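Side-chain contacts in putative transcriptional regulator (Listeria innocua, PDB 3LWF), which probably binds DNA as a dimeric transcription factor of the Rrf2 family, through a helix-turn-helix domain: residues R120-W123 with T124-N128; E113-E116 with A117-E121; D97-R100 with T101-P105; V130-V133 with L134-T138. All coordinates share one frame; numbering follows the deposited sequence.

In the fold
Three of the four contacts follow one another along the long helix 117-136: interaction 2 at its N-terminal start, interaction 1 in the turns just after it, and interaction 4 at its C-terminal end. Centres of interactions 1 and 2 lie 10 Å apart, and the two share R120 and E121; those of interactions 2 and 4 are 25 Å apart. Interaction 3 comes earlier in the chain, at the end of helix 95-102, and meets interaction 4 through the R100-D135 salt bridge, with 13 Å between their centres. All four touch the second subunit, and three lie on the long helix, consistent with its being a dimerisation element, as in other Rrf2-family regulators, while helix 95-102 joins it to the N-terminal helices.

Interaction 1: R120-W123 with T124-N128; sequences RELW and TRMRN. With SO4 (sulfate ion), chain K.
R125 reaches back one helical turn to E121, and its side chain can be followed atom by atom. R125 CB sits 3.6 Å from E121 O, and CG stays beside the same carbonyl oxygen. R125 CD then passes E121 OE2 at 3.7 Å. From CG to NE the chain is extended, which carries the guanidinium out to meet the E121 carboxylate with its NE edge. There R125 NE donates to E121 OE2 at 2.7 Å, nearly straight at 171°, in the guanidinium plane and onto the anti lone pair of the oxygen. This NE-OE2 pair is a salt bridge, to which NH2 adds a weak bond; the two flat groups are turned 69° apart. NH1 and NH2 both donate to O1 of a sulfate ion, probably from the crystallisation liquor. E121 has CG opposite its backbone N (chi1 170°) and bends at chi2, bringing the carboxylate to R125; E121 OE2 also bonds T147 of the second subunit, while a water O sits 2.6 Å from E121 OE1.

On another face of the helix M126 SE, of a selenomethionine, lies 3.9 Å from W123 CE3. It approaches the ring at its edge, close to its plane, a Met-aromatic contact, and M126 CE reaches on to L122 CG at 3.8 Å. T124 OG1 folds back onto R120 O at 2.8 Å, an oxygen that also accepts the T124 amide.

Within helix 117-136, W123 rests on V109 and M126 on L108, both of strand 107-110, while F157 of the second subunit meets the W123 ring edge-to-face and L134 of that subunit packs on M126.

Interaction 2: E113-E116 with A117-E121; sequences EDEE and AAQRE
R120 lays its guanidinium across the start of its own helix, one face against the E116-A117 peptide, with E116 C and A117 N each 3.7 Å from the plane and offset toward the rim. The chain runs out past E116 O and turns at chi3 (-56°), and this bend folds the group back over the peptide. R120 NH1 ends 3.1 Å from E115 O, which lies near the guanidinium plane.

E116 occupies the N-cap position of helix 117-136, and its carbonyl opens the helical bonding: R120 N donates to E116 O at 3.1 Å, with an N-H...O angle of 170° and the donor in the carbonyl plane. The E116 side chain, by contrast, turns outward to pair with K54 of the second subunit.

Q119 CB comes within 4.2 Å of E115 CG, an aliphatic touch between the stems of the two side chains. The carboxylate of E115 is held by partners beyond this contact: OE1 accepts from W123 NE1 and is hydrogen-bonded to S111 OG, and OE2 forms a salt bridge with R27 of the second subunit. With both oxygens engaged, the buried acid would probably remain ionised. The same subunit packs L34 on A118 and H145 on A117.

Interaction 3: D97-R100 with T101-P105; sequences DIIR and TLEGP. With SO4 (sulfate ion), chain F.
In the last turn of helix 95-102 a threonine hydroxyl bonds back to the carbonyl four residues earlier. T101 OG1 donates to D97 O at 2.6 Å and comes nearly in line with the C=O bond (163°). With OG1 beside the backbone N (chi1 -60°), the hydroxyl sits over the preceding turn. It takes up a carbonyl to which the T101 amide makes a weak bond, 3.4 Å from T101 N to D97 O. Last in the series, E103 N donates to I99 O at 2.8 Å, and E103 is the first residue to leave helical backbone angles.

Among the side chains, I99 and E103 run side by side in the same direction, I99 CG2 being 4.0 Å from E103 CG. Beyond CG the E103 chain bends at chi2 (-77°) and leads its carboxylate away to T23 and the amide of G26 at the start of helix 24-38. I98 CG2 and L102 CD1 meet more loosely, at 4.3 Å.

Past the helix, G104 N donates to O4 of a sulfate ion at 3.1 Å, and K25 holds the same ion. R100 extends to D135 of helix 117-136 and to the C-terminal carboxylate of I159 in the second subunit. A threonine hydroxyl returned to the carbonyl four residues earlier is a familiar feature of alpha-helices, here placed in the final turn before the chain enters a loop.

Interaction 4: V130-V133 with L134-T138; sequences VRDV and LDQTT
V133 and T137 form the tight part of this helix end, lying side by side and pointing the same way. T137 OG1 donates to V133 O at 2.6 Å, with the donor tilted 25° from the carbonyl plane, and touches V133 CG1 at 3.6 Å. A chi1 of -56° turns this hydroxyl back toward the V133 carbonyl. Weak bonds from T137 N and Q136 N converge on the same carbonyl as the helix ends. L134, buried, packs on A95 and R100 of helix 95-102.

The more exposed flank is looser. Q136 lies beside D132, pointing the same way, with Q136 NE2 3.4 Å from D132 CB, and the amide and carboxylate planes are turned 29° apart. R131 and D135 meet through a methylene rather than their charges: D135 OD2 lies 3.5 Å from R131 CG, while R131 NE stays 4.9 Å from that oxygen.

Both charges have partners elsewhere: R131 pairs with E150 of the second subunit and D135 with R100 of helix 95-102, implying that this helix end uses its polar groups to tie together two helices and two subunits.

Interaction 1: R120-W123 with T124-N128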
loop_
_atom_site.group_PDB
_atom_site.type_symbol
_atom_site.label_atom_id
_atom_site.label_comp_id
_atom_site.label_asym_id
_atom_site.label_seq_id
_atom_site.Cartn_x
_atom_site.Cartn_y
_atom_site.Cartn_z
ATOM N N ARG A 120 5.564 13.620 3.150
ATOM C CA ARG A 120 5.564 13.168 1.787
ATOM C C ARG A 120 6.650 12.136 1.490
ATOM O O ARG A 120 6.458 11.250 0.652
ATOM C CB ARG A 120 5.629 14.353 0.824
ATOM C CG ARG A 120 4.257 15.142 0.830
ATOM C CD ARG A 120 4.068 16.029 -0.395
ATOM N NE ARG A 120 5.183 16.973 -0.551
ATOM C CZ ARG A 120 5.240 18.191 -0.001
ATOM N NH1 ARG A 120 4.232 18.647 0.755
ATOM N NH2 ARG A 120 6.305 18.965 -0.205
ATOM N N GLU A 121 7.768 12.227 2.202
ATOM C CA GLU A 121 8.863 11.259 2.030
ATOM C C GLU A 121 8.398 9.878 2.442
ATOM O O GLU A 121 8.754 8.872 1.805
ATOM C CB GLU A 121 10.091 11.691 2.840
ATOM C CG GLU A 121 11.185 10.680 2.932
ATOM C CD GLU A 121 12.017 10.582 1.682
ATOM O OE1 GLU A 121 12.033 11.544 0.903
ATOM O OE2 GLU A 121 12.659 9.532 1.500
ATOM N N LEU A 122 7.558 9.806 3.470
ATOM C CA LEU A 122 7.072 8.493 3.854
ATOM C C LEU A 122 6.205 7.907 2.754
ATOM O O LEU A 122 6.245 6.690 2.498
ATOM C CB LEU A 122 6.307 8.533 5.177
ATOM C CG LEU A 122 5.799 7.173 5.672
ATOM C CD1 LEU A 122 7.019 6.287 5.839
ATOM C CD2 LEU A 122 5.013 7.292 6.965
ATOM N N TRP A 123 5.404 8.764 2.131
ATOM C CA TRP A 123 4.435 8.295 1.155
ATOM C C TRP A 123 5.198 7.865 -0.087
ATOM O O TRP A 123 4.893 6.829 -0.663
ATOM C CB TRP A 123 3.392 9.368 0.802
ATOM C CG TRP A 123 2.557 9.977 1.961
ATOM C CD1 TRP A 123 2.073 11.245 2.005
ATOM C CD2 TRP A 123 2.154 9.358 3.205
ATOM N NE1 TRP A 123 1.408 11.461 3.175
ATOM C CE2 TRP A 123 1.438 10.321 3.929
ATOM C CE3 TRP A 123 2.331 8.089 3.766
ATOM C CZ2 TRP A 123 0.888 10.063 5.166
ATOM C CZ3 TRP A 123 1.798 7.835 5.008
ATOM C CH2 TRP A 123 1.087 8.826 5.699
ATOM N N THR A 124 6.208 8.659 -0.450
ATOM C CA THR A 124 7.131 8.377 -1.559
ATOM C C THR A 124 7.740 6.988 -1.411
ATOM O O THR A 124 7.710 6.154 -2.347
ATOM C CB THR A 124 8.202 9.454 -1.624
ATOM O OG1 THR A 124 7.583 10.716 -1.899
ATOM C CG2 THR A 124 9.235 9.183 -2.707
ATOM N N ARG A 125 8.243 6.702 -0.220
ATOM C CA ARG A 125 8.889 5.404 0.027
ATOM C C ARG A 125 7.925 4.230 -0.052
ATOM O O ARG A 125 8.259 3.169 -0.597
ATOM C CB ARG A 125 9.608 5.383 1.373
ATOM C CG ARG A 125 10.842 6.253 1.373
ATOM C CD ARG A 125 11.525 6.282 2.725
ATOM N NE ARG A 125 12.694 7.151 2.681
ATOM C CZ ARG A 125 13.877 6.883 3.222
ATOM N NH1 ARG A 125 14.108 5.749 3.861
ATOM N NH2 ARG A 125 14.842 7.776 3.107
HETATM N N MSE A 126 6.750 4.405 0.526
HETATM C CA MSE A 126 5.723 3.372 0.470
HETATM C C MSE A 126 5.286 3.086 -0.984
HETATM O O MSE A 126 5.100 1.925 -1.349
HETATM C CB MSE A 126 4.528 3.781 1.295
HETATM C CG MSE A 126 4.790 3.736 2.757
HETATM SE SE MSE A 126 3.162 4.325 3.683
HETATM C CE MSE A 126 3.703 3.971 5.467
ATOM N N ARG A 127 5.148 4.158 -1.769
ATOM C CA ARG A 127 4.711 4.109 -3.155
ATOM C C ARG A 127 5.802 3.391 -3.969
ATOM O O ARG A 127 5.505 2.502 -4.758
ATOM C CB ARG A 127 4.538 5.547 -3.671
ATOM C CG ARG A 127 3.915 5.706 -5.059
ATOM C CD ARG A 127 4.871 5.492 -6.219
ATOM N NE ARG A 127 6.132 6.183 -6.037
ATOM C CZ ARG A 127 6.323 7.499 -6.167
ATOM N NH1 ARG A 127 5.343 8.319 -6.485
ATOM N NH2 ARG A 127 7.536 7.998 -5.964
ATOM N N ASN A 128 7.057 3.815 -3.806
ATOM C CA ASN A 128 8.172 3.152 -4.486
ATOM C C ASN A 128 8.200 1.667 -4.178
ATOM O O ASN A 128 8.411 0.836 -5.079
ATOM C CB ASN A 128 9.516 3.846 -4.180
ATOM C CG ASN A 128 9.599 5.218 -4.815
ATOM O OD1 ASN A 128 8.734 5.573 -5.606
ATOM N ND2 ASN A 128 10.605 6.004 -4.464
HETATM S S SO4 K . 17.865 4.778 3.273
HETATM O O1 SO4 K . 17.026 5.666 4.084
HETATM O O2 SO4 K . 18.373 3.658 4.072
HETATM O O3 SO4 K . 17.119 4.219 2.151
HETATM O O4 SO4 K . 18.993 5.561 2.792
HETATM O O HOH W 1 10.125 12.608 -0.542
#

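Interaction 2: E113-E116 with A117-E121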
loop_
_atom_site.group_PDB
_atom_site.type_symbol
_atom_site.label_atom_id
_atom_site.label_comp_id
_atom_site.label_asym_id
_atom_site.label_seq_id
_atom_site.Cartn_x
_atom_site.Cartn_y
_atom_site.Cartn_z
ATOM N N GLU A 113 -3.407 18.546 2.215
ATOM C CA GLU A 113 -2.940 19.884 1.767
ATOM C C GLU A 113 -1.887 20.526 2.669
ATOM O O GLU A 113 -0.988 21.204 2.182
ATOM C CB GLU A 113 -4.109 20.875 1.614
ATOM N N ASP A 114 -2.003 20.328 3.973
ATOM C CA ASP A 114 -1.078 20.962 4.915
ATOM C C ASP A 114 0.244 20.198 5.074
ATOM O O ASP A 114 1.182 20.703 5.689
ATOM C CB ASP A 114 -1.753 21.206 6.297
ATOM C CG ASP A 114 -2.307 19.897 6.987
ATOM O OD1 ASP A 114 -2.022 18.758 6.536
ATOM O OD2 ASP A 114 -3.043 20.030 8.006
ATOM N N GLU A 115 0.322 18.988 4.514
ATOM C CA GLU A 115 1.467 18.115 4.770
ATOM C C GLU A 115 2.716 18.743 4.259
ATOM O O GLU A 115 2.684 19.527 3.308
ATOM C CB GLU A 115 1.300 16.722 4.159
ATOM C CG GLU A 115 0.545 15.849 5.097
ATOM C CD GLU A 115 0.207 14.489 4.547
ATOM O OE1 GLU A 115 0.574 14.187 3.378
ATOM O OE2 GLU A 115 -0.425 13.728 5.328
ATOM N N GLU A 116 3.812 18.419 4.927
ATOM C CA GLU A 116 5.095 18.931 4.538
ATOM C C GLU A 116 5.977 17.834 3.951
ATOM O O GLU A 116 5.592 16.665 3.878
ATOM C CB GLU A 116 5.725 19.626 5.742
ATOM C CG GLU A 116 5.039 20.984 6.036
ATOM C CD GLU A 116 5.071 21.418 7.516
ATOM O OE1 GLU A 116 5.127 20.566 8.432
ATOM O OE2 GLU A 116 4.979 22.626 7.772
ATOM N N ALA A 117 7.163 18.221 3.507
ATOM C CA ALA A 117 8.059 17.309 2.804
ATOM C C ALA A 117 8.367 16.031 3.615
ATOM O O ALA A 117 8.414 14.942 3.060
ATOM C CB ALA A 117 9.348 18.043 2.384
ATOM N N ALA A 118 8.543 16.165 4.927
ATOM C CA ALA A 118 8.892 15.009 5.773
ATOM C C ALA A 118 7.845 13.915 5.691
ATOM O O ALA A 118 8.185 12.723 5.555
ATOM C CB ALA A 118 9.155 15.454 7.235
ATOM N N GLN A 119 6.567 14.298 5.721
ATOM C CA GLN A 119 5.481 13.322 5.572
ATOM C C GLN A 119 5.402 12.764 4.156
ATOM O O GLN A 119 5.207 11.574 3.980
ATOM C CB GLN A 119 4.115 13.895 5.980
ATOM C CG GLN A 119 3.983 14.137 7.472
ATOM C CD GLN A 119 2.578 13.871 8.008
ATOM O OE1 GLN A 119 2.047 14.681 8.768
ATOM N NE2 GLN A 119 1.979 12.724 7.630
ATOM N N ARG A 120 5.564 13.620 3.150
ATOM C CA ARG A 120 5.564 13.168 1.787
ATOM C C ARG A 120 6.650 12.136 1.490
ATOM O O ARG A 120 6.458 11.250 0.652
ATOM C CB ARG A 120 5.629 14.353 0.824
ATOM C CG ARG A 120 4.257 15.142 0.830
ATOM C CD ARG A 120 4.068 16.029 -0.395
ATOM N NE ARG A 120 5.183 16.973 -0.551
ATOM C CZ ARG A 120 5.240 18.191 -0.001
ATOM N NH1 ARG A 120 4.232 18.647 0.755
ATOM N NH2 ARG A 120 6.305 18.965 -0.205
ATOM N N GLU A 121 7.768 12.227 2.202
ATOM C CA GLU A 121 8.863 11.259 2.030
ATOM C C GLU A 121 8.398 9.878 2.442
ATOM O O GLU A 121 8.754 8.872 1.805
ATOM C CB GLU A 121 10.091 11.691 2.840
ATOM C CG GLU A 121 11.185 10.680 2.932
ATOM C CD GLU A 121 12.017 10.582 1.682
ATOM O OE1 GLU A 121 12.033 11.544 0.903
ATOM O OE2 GLU A 121 12.659 9.532 1.500
#

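Interaction 3: D97-R100 with T101-P105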
loop_
_atom_site.group_PDB
_atom_site.type_symbol
_atom_site.label_atom_id
_atom_site.label_comp_id
_atom_site.label_asym_id
_atom_site.label_seq_id
_atom_site.Cartn_x
_atom_site.Cartn_y
_atom_site.Cartn_z
ATOM N N ASP A 97 2.022 -5.444 -15.252
ATOM C CA ASP A 97 1.510 -5.585 -16.615
ATOM C C ASP A 97 0.005 -5.790 -16.592
ATOM O O ASP A 97 -0.713 -5.073 -17.229
ATOM C CB ASP A 97 2.134 -6.824 -17.333
ATOM C CG ASP A 97 3.588 -6.613 -17.739
ATOM O OD1 ASP A 97 3.942 -5.458 -17.965
ATOM O OD2 ASP A 97 4.375 -7.596 -17.831
ATOM N N ILE A 98 -0.452 -6.797 -15.849
ATOM C CA ILE A 98 -1.826 -7.177 -15.828
ATOM C C ILE A 98 -2.703 -6.141 -15.097
ATOM O O ILE A 98 -3.685 -5.672 -15.652
ATOM C CB ILE A 98 -2.040 -8.531 -15.090
ATOM C CG1 ILE A 98 -1.215 -9.706 -15.658
ATOM C CG2 ILE A 98 -3.528 -8.834 -15.005
ATOM C CD1 ILE A 98 -0.952 -9.721 -17.097
ATOM N N ILE A 99 -2.325 -5.804 -13.854
ATOM C CA ILE A 99 -3.107 -4.965 -12.983
ATOM C C ILE A 99 -3.258 -3.576 -13.600
ATOM O O ILE A 99 -4.354 -3.054 -13.660
ATOM C CB ILE A 99 -2.445 -4.830 -11.569
ATOM C CG1 ILE A 99 -2.438 -6.158 -10.782
ATOM C CG2 ILE A 99 -3.089 -3.707 -10.725
ATOM C CD1 ILE A 99 -3.781 -6.741 -10.492
ATOM N N ARG A 100 -2.185 -2.971 -14.073
ATOM C CA ARG A 100 -2.324 -1.612 -14.623
ATOM C C ARG A 100 -3.049 -1.605 -15.966
ATOM O O ARG A 100 -3.581 -0.567 -16.369
ATOM C CB ARG A 100 -0.976 -0.918 -14.747
ATOM C CG ARG A 100 -0.267 -0.717 -13.414
ATOM C CD ARG A 100 0.697 0.457 -13.499
ATOM N NE ARG A 100 1.618 0.525 -12.370
ATOM C CZ ARG A 100 2.712 -0.215 -12.248
ATOM N NH1 ARG A 100 3.016 -1.123 -13.176
ATOM N NH2 ARG A 100 3.494 -0.076 -11.186
ATOM N N THR A 101 -3.094 -2.748 -16.659
ATOM C CA THR A 101 -3.899 -2.835 -17.892
ATOM C C THR A 101 -5.390 -2.793 -17.566
ATOM O O THR A 101 -6.178 -2.189 -18.295
ATOM C CB THR A 101 -3.560 -4.114 -18.723
ATOM O OG1 THR A 101 -2.179 -4.095 -19.095
ATOM C CG2 THR A 101 -4.422 -4.227 -19.968
ATOM N N LEU A 102 -5.781 -3.406 -16.464
ATOM C CA LEU A 102 -7.201 -3.616 -16.143
ATOM C C LEU A 102 -7.795 -2.625 -15.124
ATOM O O LEU A 102 -9.005 -2.376 -15.152
ATOM C CB LEU A 102 -7.432 -5.081 -15.701
ATOM C CG LEU A 102 -7.330 -6.068 -16.887
ATOM C CD1 LEU A 102 -7.406 -7.517 -16.437
ATOM C CD2 LEU A 102 -8.427 -5.783 -17.938
ATOM N N GLU A 103 -6.967 -2.087 -14.225
ATOM C CA GLU A 103 -7.414 -1.128 -13.230
ATOM C C GLU A 103 -7.185 0.258 -13.693
ATOM O O GLU A 103 -6.238 0.550 -14.392
ATOM C CB GLU A 103 -6.672 -1.301 -11.918
ATOM C CG GLU A 103 -6.946 -2.659 -11.276
ATOM C CD GLU A 103 -8.312 -2.708 -10.599
ATOM O OE1 GLU A 103 -8.620 -1.797 -9.822
ATOM O OE2 GLU A 103 -9.083 -3.641 -10.828
ATOM N N GLY A 104 -8.023 1.152 -13.243
ATOM C CA GLY A 104 -7.636 2.543 -13.285
ATOM C C GLY A 104 -6.424 2.806 -12.383
ATOM O O GLY A 104 -5.921 1.901 -11.684
ATOM N N PRO A 105 -5.943 4.052 -12.393
ATOM C CA PRO A 105 -4.833 4.436 -11.519
ATOM C C PRO A 105 -5.158 4.026 -10.101
ATOM O O PRO A 105 -6.250 4.318 -9.647
ATOM C CB PRO A 105 -4.785 5.977 -11.656
ATOM C CG PRO A 105 -5.400 6.248 -12.986
ATOM C CD PRO A 105 -6.493 5.201 -13.135
HETATM S S SO4 F . -11.272 1.736 -11.044
HETATM O O1 SO4 F . -10.852 2.199 -9.718
HETATM O O2 SO4 F . -12.694 1.390 -10.992
HETATM O O3 SO4 F . -11.001 2.870 -11.927
HETATM O O4 SO4 F . -10.473 0.548 -11.383
#

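Interaction 4: V130-V133 with L134-T138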
loop_
_atom_site.group_PDB
_atom_site.type_symbol
_atom_site.label_atom_id
_atom_site.label_comp_id
_atom_site.label_asym_id
_atom_site.label_seq_id
_atom_site.Cartn_x
_atom_site.Cartn_y
_atom_site.Cartn_z
ATOM N N VAL A 130 5.725 -0.431 -3.195
ATOM C CA VAL A 130 4.617 -1.252 -3.699
ATOM C C VAL A 130 4.731 -1.366 -5.222
ATOM O O VAL A 130 4.527 -2.425 -5.807
ATOM C CB VAL A 130 3.250 -0.644 -3.335
ATOM C CG1 VAL A 130 2.116 -1.310 -4.111
ATOM C CG2 VAL A 130 3.047 -0.715 -1.841
ATOM N N ARG A 131 5.064 -0.243 -5.842
ATOM C CA ARG A 131 5.275 -0.189 -7.267
ATOM C C ARG A 131 6.344 -1.185 -7.707
ATOM O O ARG A 131 6.224 -1.826 -8.749
ATOM C CB ARG A 131 5.713 1.208 -7.649
ATOM C CG ARG A 131 6.169 1.266 -9.073
ATOM C CD ARG A 131 6.189 2.712 -9.548
ATOM N NE ARG A 131 7.418 3.336 -9.139
ATOM C CZ ARG A 131 7.648 4.645 -9.147
ATOM N NH1 ARG A 131 6.703 5.515 -9.540
ATOM N NH2 ARG A 131 8.839 5.074 -8.727
ATOM N N ASP A 132 7.399 -1.305 -6.909
ATOM C CA ASP A 132 8.451 -2.247 -7.221
ATOM C C ASP A 132 7.987 -3.683 -7.123
ATOM O O ASP A 132 8.424 -4.502 -7.907
ATOM C CB ASP A 132 9.686 -2.026 -6.340
ATOM C CG ASP A 132 10.430 -0.754 -6.716
ATOM O OD1 ASP A 132 10.135 -0.225 -7.810
ATOM O OD2 ASP A 132 11.278 -0.270 -5.921
ATOM N N VAL A 133 7.140 -3.998 -6.153
ATOM C CA VAL A 133 6.593 -5.334 -6.071
ATOM C C VAL A 133 5.794 -5.679 -7.367
ATOM O O VAL A 133 5.937 -6.782 -7.919
ATOM C CB VAL A 133 5.716 -5.489 -4.838
ATOM C CG1 VAL A 133 4.850 -6.752 -4.950
ATOM C CG2 VAL A 133 6.587 -5.486 -3.575
ATOM N N LEU A 134 4.961 -4.741 -7.825
ATOM C CA LEU A 134 4.162 -4.928 -9.040
ATOM C C LEU A 134 5.032 -5.135 -10.246
ATOM O O LEU A 134 4.751 -5.984 -11.077
ATOM C CB LEU A 134 3.250 -3.724 -9.323
ATOM C CG LEU A 134 1.919 -3.700 -8.594
ATOM C CD1 LEU A 134 1.172 -2.434 -9.002
ATOM C CD2 LEU A 134 1.099 -4.973 -8.915
ATOM N N ASP A 135 6.103 -4.360 -10.316
ATOM C CA ASP A 135 6.987 -4.356 -11.462
ATOM C C ASP A 135 8.008 -5.460 -11.478
ATOM O O ASP A 135 8.518 -5.767 -12.540
ATOM C CB ASP A 135 7.676 -3.007 -11.591
ATOM C CG ASP A 135 6.703 -1.939 -11.998
ATOM O OD1 ASP A 135 5.641 -2.304 -12.534
ATOM O OD2 ASP A 135 6.978 -0.755 -11.777
ATOM N N GLN A 136 8.266 -6.102 -10.348
ATOM C CA GLN A 136 9.279 -7.156 -10.310
ATOM C C GLN A 136 8.711 -8.541 -9.974
ATOM O O GLN A 136 9.458 -9.490 -9.897
ATOM C CB GLN A 136 10.357 -6.785 -9.281
ATOM C CG GLN A 136 11.140 -5.508 -9.635
ATOM C CD GLN A 136 11.846 -4.893 -8.417
ATOM O OE1 GLN A 136 12.280 -5.604 -7.506
ATOM N NE2 GLN A 136 11.949 -3.568 -8.394
ATOM N N THR A 137 7.423 -8.655 -9.694
ATOM C CA THR A 137 6.834 -9.959 -9.392
ATOM C C THR A 137 6.202 -10.451 -10.683
ATOM O O THR A 137 5.377 -9.732 -11.274
ATOM C CB THR A 137 5.748 -9.863 -8.278
ATOM O OG1 THR A 137 6.318 -9.274 -7.112
ATOM C CG2 THR A 137 5.129 -11.230 -7.921
ATOM N N THR A 138 6.562 -11.668 -11.104
ATOM C CA THR A 138 6.073 -12.240 -12.344
ATOM C C THR A 138 4.964 -13.241 -12.115
ATOM O O THR A 138 4.715 -13.699 -10.979
ATOM C CB THR A 138 7.204 -12.991 -13.087
ATOM O OG1 THR A 138 7.680 -14.079 -12.258
ATOM C CG2 THR A 138 8.327 -12.045 -13.448
#